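Local coordinates for protein KP700603 (Klebsiella pneumoniae 700603, PDB 5KVK) that is of unknown function but belongs to the competence-damaged protein (CinA) superfamily, some of whose members are nicotinamide-nucleotide amidases, at residues E14-V19 with C46-T51; Q139-T144 with V155-A160. One frame throughout, in Å; residues are numbered along the deposited sequence.

Both contacts lie in one CinA-type alpha/beta domain built on a five-stranded mixed sheet. They come in series along the chain: contact 1 closes before contact 2 opens. Their centres are about 18 Å apart. Contact 1 sets helix 12-26 against the loop between helix 40-46 and strand 55-61. Contact 2 sets helix 147-165 on strand 135-142, an outermost strand of the sheet within the chain. The two helices join the contacts directly. Leu15 CD2 lies 3.7 Å from Ala160 N, and Val19 also packs on Met159. Thus the helices near the two ends of the modelled chain pack together between the two contacts.

Contact 1. Residues E14-V19 with C46-T51; sequences ELTTRV and CAQADT
Gln48 reaches across from the loop after helix 40-46 and lays its amide against Thr16 and Thr17 of helix 12-26. It accounts for more than half of the surface buried here. A bend at chi2, -73°, turns the amide toward Thr17 while CG stays by the Thr16 methyl. NE2 of Gln48 donates a hydrogen bond of 3.0 Å to OG1 of Thr17. The bond is nearly straight, at 166°, and the oxygen lies in the amide plane. OG1 of Thr17 also bonds to the backbone O of His13, one turn earlier, so two partners grip this hydroxyl. The other amide atom, OE1 of Gln48, passes 3.3 Å from CA of Thr17. Thr16 adds the apolar half. Its CG2 stands 3.7 Å from CG of Gln48, while its OG1 turns back to the backbone O of Thr12. The Thr16 side chain also packs on Ala44 and Leu45 of helix 40-46. Gln48 itself is buried and further packed by His13, Ala20 and Phe54. This is a glutamine side chain of a helix-to-strand loop hydrogen-bonded to a neighbouring helix, within the alpha/beta fold of the CinA-type domain.

Contact 2. Residues Q139-T144 with V155-A160; sequences QRMRFT and VRFAMA
Met141 lies over one face of the Phe157 ring, a Met-aromatic contact between strand 135-142 and helix 147-165. The sulfur, SD of Met141, is 4.2 Å from the centroid of the Phe157 ring and 28° off its normal. CG of Met141 sits over the same ring in a CH-pi contact. The methyl group completes the cover: CE of Met141 is 4.0 Å from CE2 of Phe157, toward the rim. Bends at chi2 and chi3, both -71°, bring SD and CE over the ring after CG.

Two more side chains flank this pair. CZ of Phe143 comes 3.9 Å from CB of Phe157, so the end of one ring meets the root of the other side chain. The two side chains cross at about a right angle. Gln139 touches the far part of the Phe157 ring with its aliphatic chain, CG lying 4.0 Å from CE1. No hydrogen bond crosses between the segments.

The next shell holds these groups in place. Gln139, Met141 and Phe143 make backbone hydrogen bonds with Phe128, Val126 and Gly124. These tie residues 139-143 to strand 125-132 and the residue just before it; the two strands are antiparallel. Strand 125-132 also meets the helix: Phe128 packs edge-to-face with Phe157, and Trp130 NE1 bonds to O of Ala158. Phe157 also touches the Trp130 side chain. From the helix, Val155 and Met159 pack on helices 12-26 and 40-46. Helix 147-165 thus packs on strands 125-132 and 135-142 and also touches these two helices, in keeping with an alpha/beta fold.

At the strand, the polar end of Gln139 is engaged locally. Its NE2 donates a straight 2.9 Å hydrogen bond to O of Arg140, approaching from above the carbonyl plane.

Contact 1. Residues E14-V19 with C46-T51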
loop_
_atom_site.group_PDB
_atom_site.type_symbol
_atom_site.label_atom_id
_atom_site.label_comp_id
_atom_site.label_asym_id
_atom_site.label_seq_id
_atom_site.Cartn_x
_atom_site.Cartn_y
_atom_site.Cartn_z
ATOM N N GLU A 14 -16.474 -8.158 -5.478
ATOM C CA GLU A 14 -17.782 -8.492 -4.897
ATOM C C GLU A 14 -17.670 -8.897 -3.419
ATOM O O GLU A 14 -18.393 -8.364 -2.556
ATOM C CB GLU A 14 -18.445 -9.583 -5.737
ATOM C CG GLU A 14 -19.839 -9.970 -5.265
ATOM C CD GLU A 14 -20.404 -11.111 -6.103
ATOM O OE1 GLU A 14 -19.664 -11.650 -6.958
ATOM O OE2 GLU A 14 -21.568 -11.448 -5.864
ATOM N N LEU A 15 -16.750 -9.812 -3.100
ATOM C CA LEU A 15 -16.460 -10.164 -1.698
ATOM C C LEU A 15 -16.158 -8.933 -0.849
ATOM O O LEU A 15 -16.651 -8.795 0.293
ATOM C CB LEU A 15 -15.262 -11.118 -1.668
ATOM C CG LEU A 15 -14.678 -11.369 -0.282
ATOM C CD1 LEU A 15 -15.747 -12.187 0.388
ATOM C CD2 LEU A 15 -13.377 -12.141 -0.350
ATOM N N THR A 16 -15.293 -8.047 -1.361
ATOM C CA THR A 16 -14.918 -6.890 -0.560
ATOM C C THR A 16 -16.114 -5.984 -0.331
ATOM O O THR A 16 -16.224 -5.356 0.724
ATOM C CB THR A 16 -13.796 -6.116 -1.241
ATOM O OG1 THR A 16 -12.693 -7.023 -1.422
ATOM C CG2 THR A 16 -13.333 -4.949 -0.379
ATOM N N THR A 17 -16.998 -5.860 -1.330
ATOM C CA THR A 17 -18.225 -5.088 -1.118
ATOM C C THR A 17 -18.999 -5.631 0.082
ATOM O O THR A 17 -19.486 -4.868 0.945
ATOM C CB THR A 17 -19.064 -5.165 -2.395
ATOM O OG1 THR A 17 -18.339 -4.517 -3.456
ATOM C CG2 THR A 17 -20.410 -4.530 -2.211
ATOM N N ARG A 18 -19.113 -6.958 0.164
ATOM C CA ARG A 18 -19.939 -7.547 1.220
ATOM C C ARG A 18 -19.317 -7.270 2.573
ATOM O O ARG A 18 -19.967 -6.806 3.510
ATOM C CB ARG A 18 -20.077 -9.045 1.009
ATOM C CG ARG A 18 -20.793 -9.685 2.165
ATOM C CD ARG A 18 -21.107 -11.149 1.974
ATOM N NE ARG A 18 -19.951 -11.993 1.634
ATOM C CZ ARG A 18 -19.181 -12.669 2.486
ATOM N NH1 ARG A 18 -19.340 -12.575 3.805
ATOM N NH2 ARG A 18 -18.230 -13.453 2.005
ATOM N N VAL A 19 -18.020 -7.484 2.672
ATOM C CA VAL A 19 -17.362 -7.307 3.957
ATOM C C VAL A 19 -17.311 -5.840 4.358
ATOM O O VAL A 19 -17.477 -5.505 5.545
ATOM C CB VAL A 19 -15.967 -7.957 3.888
ATOM C CG1 VAL A 19 -15.211 -7.660 5.157
ATOM C CG2 VAL A 19 -16.132 -9.447 3.749
ATOM N N CYS A 46 -9.574 0.324 -1.396
ATOM C CA CYS A 46 -9.764 1.654 -1.966
ATOM C C CYS A 46 -10.623 1.633 -3.201
ATOM O O CYS A 46 -11.113 2.703 -3.591
ATOM C CB CYS A 46 -8.399 2.311 -2.283
ATOM S SG CYS A 46 -7.379 2.575 -0.756
ATOM N N ALA A 47 -10.786 0.479 -3.848
ATOM C CA ALA A 47 -11.600 0.367 -5.042
ATOM C C ALA A 47 -13.091 0.354 -4.709
ATOM O O ALA A 47 -13.926 0.470 -5.632
ATOM C CB ALA A 47 -11.277 -0.905 -5.856
ATOM N N GLN A 48 -13.426 0.268 -3.422
ATOM C CA GLN A 48 -14.797 0.268 -2.924
ATOM C C GLN A 48 -15.423 1.646 -3.025
ATOM O O GLN A 48 -14.738 2.673 -3.039
ATOM C CB GLN A 48 -14.836 -0.186 -1.473
ATOM C CG GLN A 48 -14.629 -1.640 -1.332
ATOM C CD GLN A 48 -15.849 -2.348 -1.802
ATOM O OE1 GLN A 48 -16.929 -2.092 -1.291
ATOM N NE2 GLN A 48 -15.705 -3.224 -2.767
ATOM N N ALA A 49 -16.767 1.658 -3.124
ATOM C CA ALA A 49 -17.472 2.907 -3.356
ATOM C C ALA A 49 -17.341 3.880 -2.193
ATOM O O ALA A 49 -17.327 5.106 -2.414
ATOM C CB ALA A 49 -18.958 2.633 -3.639
ATOM N N ASP A 50 -17.274 3.389 -0.965
ATOM C CA ASP A 50 -17.270 4.257 0.216
ATOM C C ASP A 50 -16.118 3.910 1.148
ATOM O O ASP A 50 -16.290 3.760 2.368
ATOM C CB ASP A 50 -18.577 4.183 0.976
ATOM C CG ASP A 50 -19.245 2.850 0.843
ATOM O OD1 ASP A 50 -18.526 1.833 0.914
ATOM O OD2 ASP A 50 -20.482 2.841 0.613
ATOM N N THR A 51 -14.934 3.834 0.587
ATOM C CA THR A 51 -13.751 3.481 1.365
ATOM C C THR A 51 -13.607 4.266 2.654
ATOM O O THR A 51 -13.277 3.691 3.703
ATOM C CB THR A 51 -12.517 3.728 0.499
ATOM O OG1 THR A 51 -12.654 2.936 -0.684
ATOM C CG2 THR A 51 -11.230 3.346 1.219
#

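Contact 2. Residues Q139-T144 with V155-A160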
loop_
_atom_site.group_PDB
_atom_site.type_symbol
_atom_site.label_atom_id
_atom_site.label_comp_id
_atom_site.label_asym_id
_atom_site.label_seq_id
_atom_site.Cartn_x
_atom_site.Cartn_y
_atom_site.Cartn_z
ATOM N N GLN A 139 -3.716 -17.294 11.237
ATOM C CA GLN A 139 -3.920 -18.463 10.380
ATOM C C GLN A 139 -2.790 -18.563 9.374
ATOM O O GLN A 139 -2.473 -17.554 8.740
ATOM C CB GLN A 139 -5.259 -18.374 9.608
ATOM C CG GLN A 139 -5.527 -19.578 8.660
ATOM C CD GLN A 139 -5.767 -20.845 9.450
ATOM O OE1 GLN A 139 -6.663 -20.874 10.295
ATOM N NE2 GLN A 139 -4.954 -21.886 9.212
ATOM N N ARG A 140 -2.249 -19.788 9.204
ATOM C CA ARG A 140 -1.340 -20.080 8.092
ATOM C C ARG A 140 -2.104 -20.740 6.955
ATOM O O ARG A 140 -2.868 -21.696 7.175
ATOM C CB ARG A 140 -0.183 -20.986 8.513
ATOM C CG ARG A 140 1.016 -20.878 7.524
ATOM C CD ARG A 140 2.086 -21.826 7.947
ATOM N NE ARG A 140 1.598 -23.181 7.763
ATOM C CZ ARG A 140 2.296 -24.266 8.058
ATOM N NH1 ARG A 140 3.505 -24.149 8.594
ATOM N NH2 ARG A 140 1.768 -25.466 7.855
ATOM N N MET A 141 -1.821 -20.284 5.735
ATOM C CA MET A 141 -2.309 -20.941 4.527
ATOM C C MET A 141 -1.135 -21.254 3.607
ATOM O O MET A 141 -0.065 -20.660 3.720
ATOM C CB MET A 141 -3.345 -20.073 3.793
ATOM C CG MET A 141 -4.548 -19.695 4.689
ATOM S SD MET A 141 -5.594 -21.071 5.024
ATOM C CE MET A 141 -6.410 -21.402 3.452
ATOM N N ARG A 142 -1.332 -22.209 2.697
ATOM C CA ARG A 142 -0.347 -22.459 1.632
ATOM C C ARG A 142 -1.102 -22.491 0.313
ATOM O O ARG A 142 -1.697 -23.506 -0.010
ATOM C CB ARG A 142 0.419 -23.759 1.860
ATOM C CG ARG A 142 1.713 -23.848 1.060
ATOM C CD ARG A 142 1.606 -24.751 -0.116
ATOM N NE ARG A 142 2.946 -25.136 -0.550
ATOM C CZ ARG A 142 3.207 -26.109 -1.424
ATOM N NH1 ARG A 142 2.207 -26.785 -1.989
ATOM N NH2 ARG A 142 4.465 -26.394 -1.749
ATOM N N PHE A 143 -1.069 -21.399 -0.458
ATOM C CA PHE A 143 -1.845 -21.350 -1.679
ATOM C C PHE A 143 -1.077 -21.970 -2.826
ATOM O O PHE A 143 0.161 -21.958 -2.856
ATOM C CB PHE A 143 -2.197 -19.913 -2.019
ATOM C CG PHE A 143 -2.955 -19.241 -0.940
ATOM C CD1 PHE A 143 -2.335 -18.337 -0.069
ATOM C CD2 PHE A 143 -4.298 -19.510 -0.770
ATOM C CE1 PHE A 143 -3.071 -17.731 0.938
ATOM C CE2 PHE A 143 -5.040 -18.887 0.272
ATOM C CZ PHE A 143 -4.421 -17.986 1.114
ATOM N N THR A 144 -1.821 -22.492 -3.783
ATOM C CA THR A 144 -1.278 -23.084 -4.995
ATOM C C THR A 144 -1.413 -22.058 -6.126
ATOM O O THR A 144 -2.269 -21.180 -6.081
ATOM C CB THR A 144 -2.019 -24.396 -5.302
ATOM O OG1 THR A 144 -1.990 -25.245 -4.134
ATOM C CG2 THR A 144 -1.394 -25.120 -6.442
ATOM N N VAL A 155 -5.306 -12.063 -0.724
ATOM C CA VAL A 155 -6.153 -10.883 -0.513
ATOM C C VAL A 155 -7.600 -11.333 -0.267
ATOM O O VAL A 155 -8.269 -10.868 0.675
ATOM C CB VAL A 155 -6.057 -9.945 -1.742
ATOM C CG1 VAL A 155 -7.186 -8.885 -1.757
ATOM C CG2 VAL A 155 -4.635 -9.265 -1.798
ATOM N N ARG A 156 -8.121 -12.237 -1.124
ATOM C CA ARG A 156 -9.500 -12.665 -0.925
ATOM C C ARG A 156 -9.656 -13.418 0.383
ATOM O O ARG A 156 -10.620 -13.192 1.112
ATOM C CB ARG A 156 -9.989 -13.521 -2.097
ATOM C CG ARG A 156 -10.407 -12.674 -3.290
ATOM C CD ARG A 156 -11.111 -13.475 -4.370
ATOM N NE ARG A 156 -10.230 -14.508 -4.896
ATOM C CZ ARG A 156 -9.454 -14.372 -5.960
ATOM N NH1 ARG A 156 -9.412 -13.240 -6.643
ATOM N NH2 ARG A 156 -8.690 -15.385 -6.314
ATOM N N PHE A 157 -8.700 -14.317 0.705
ATOM C CA PHE A 157 -8.814 -15.032 1.977
ATOM C C PHE A 157 -8.847 -14.066 3.165
ATOM O O PHE A 157 -9.638 -14.262 4.106
ATOM C CB PHE A 157 -7.679 -16.032 2.147
ATOM C CG PHE A 157 -7.820 -16.863 3.413
ATOM C CD1 PHE A 157 -6.979 -16.639 4.506
ATOM C CD2 PHE A 157 -8.809 -17.844 3.499
ATOM C CE1 PHE A 157 -7.130 -17.421 5.676
ATOM C CE2 PHE A 157 -8.964 -18.590 4.661
ATOM C CZ PHE A 157 -8.127 -18.354 5.747
ATOM N N ALA A 158 -8.003 -13.024 3.139
ATOM C CA ALA A 158 -7.977 -12.069 4.258
ATOM C C ALA A 158 -9.371 -11.492 4.478
ATOM O O ALA A 158 -9.870 -11.400 5.618
ATOM C CB ALA A 158 -6.969 -10.965 3.951
ATOM N N MET A 159 -10.054 -11.156 3.376
ATOM C CA MET A 159 -11.351 -10.475 3.482
ATOM C C MET A 159 -12.456 -11.455 3.809
ATOM O O MET A 159 -13.333 -11.143 4.636
ATOM C CB MET A 159 -11.679 -9.716 2.197
ATOM C CG MET A 159 -10.728 -8.480 1.969
ATOM S SD MET A 159 -10.787 -7.387 3.367
ATOM C CE MET A 159 -12.406 -6.700 3.045
ATOM N N ALA A 160 -12.410 -12.647 3.191
ATOM C CA ALA A 160 -13.466 -13.644 3.432
ATOM C C ALA A 160 -13.455 -14.105 4.898
ATOM O O ALA A 160 -14.503 -14.214 5.540
ATOM C CB ALA A 160 -13.277 -14.832 2.527
#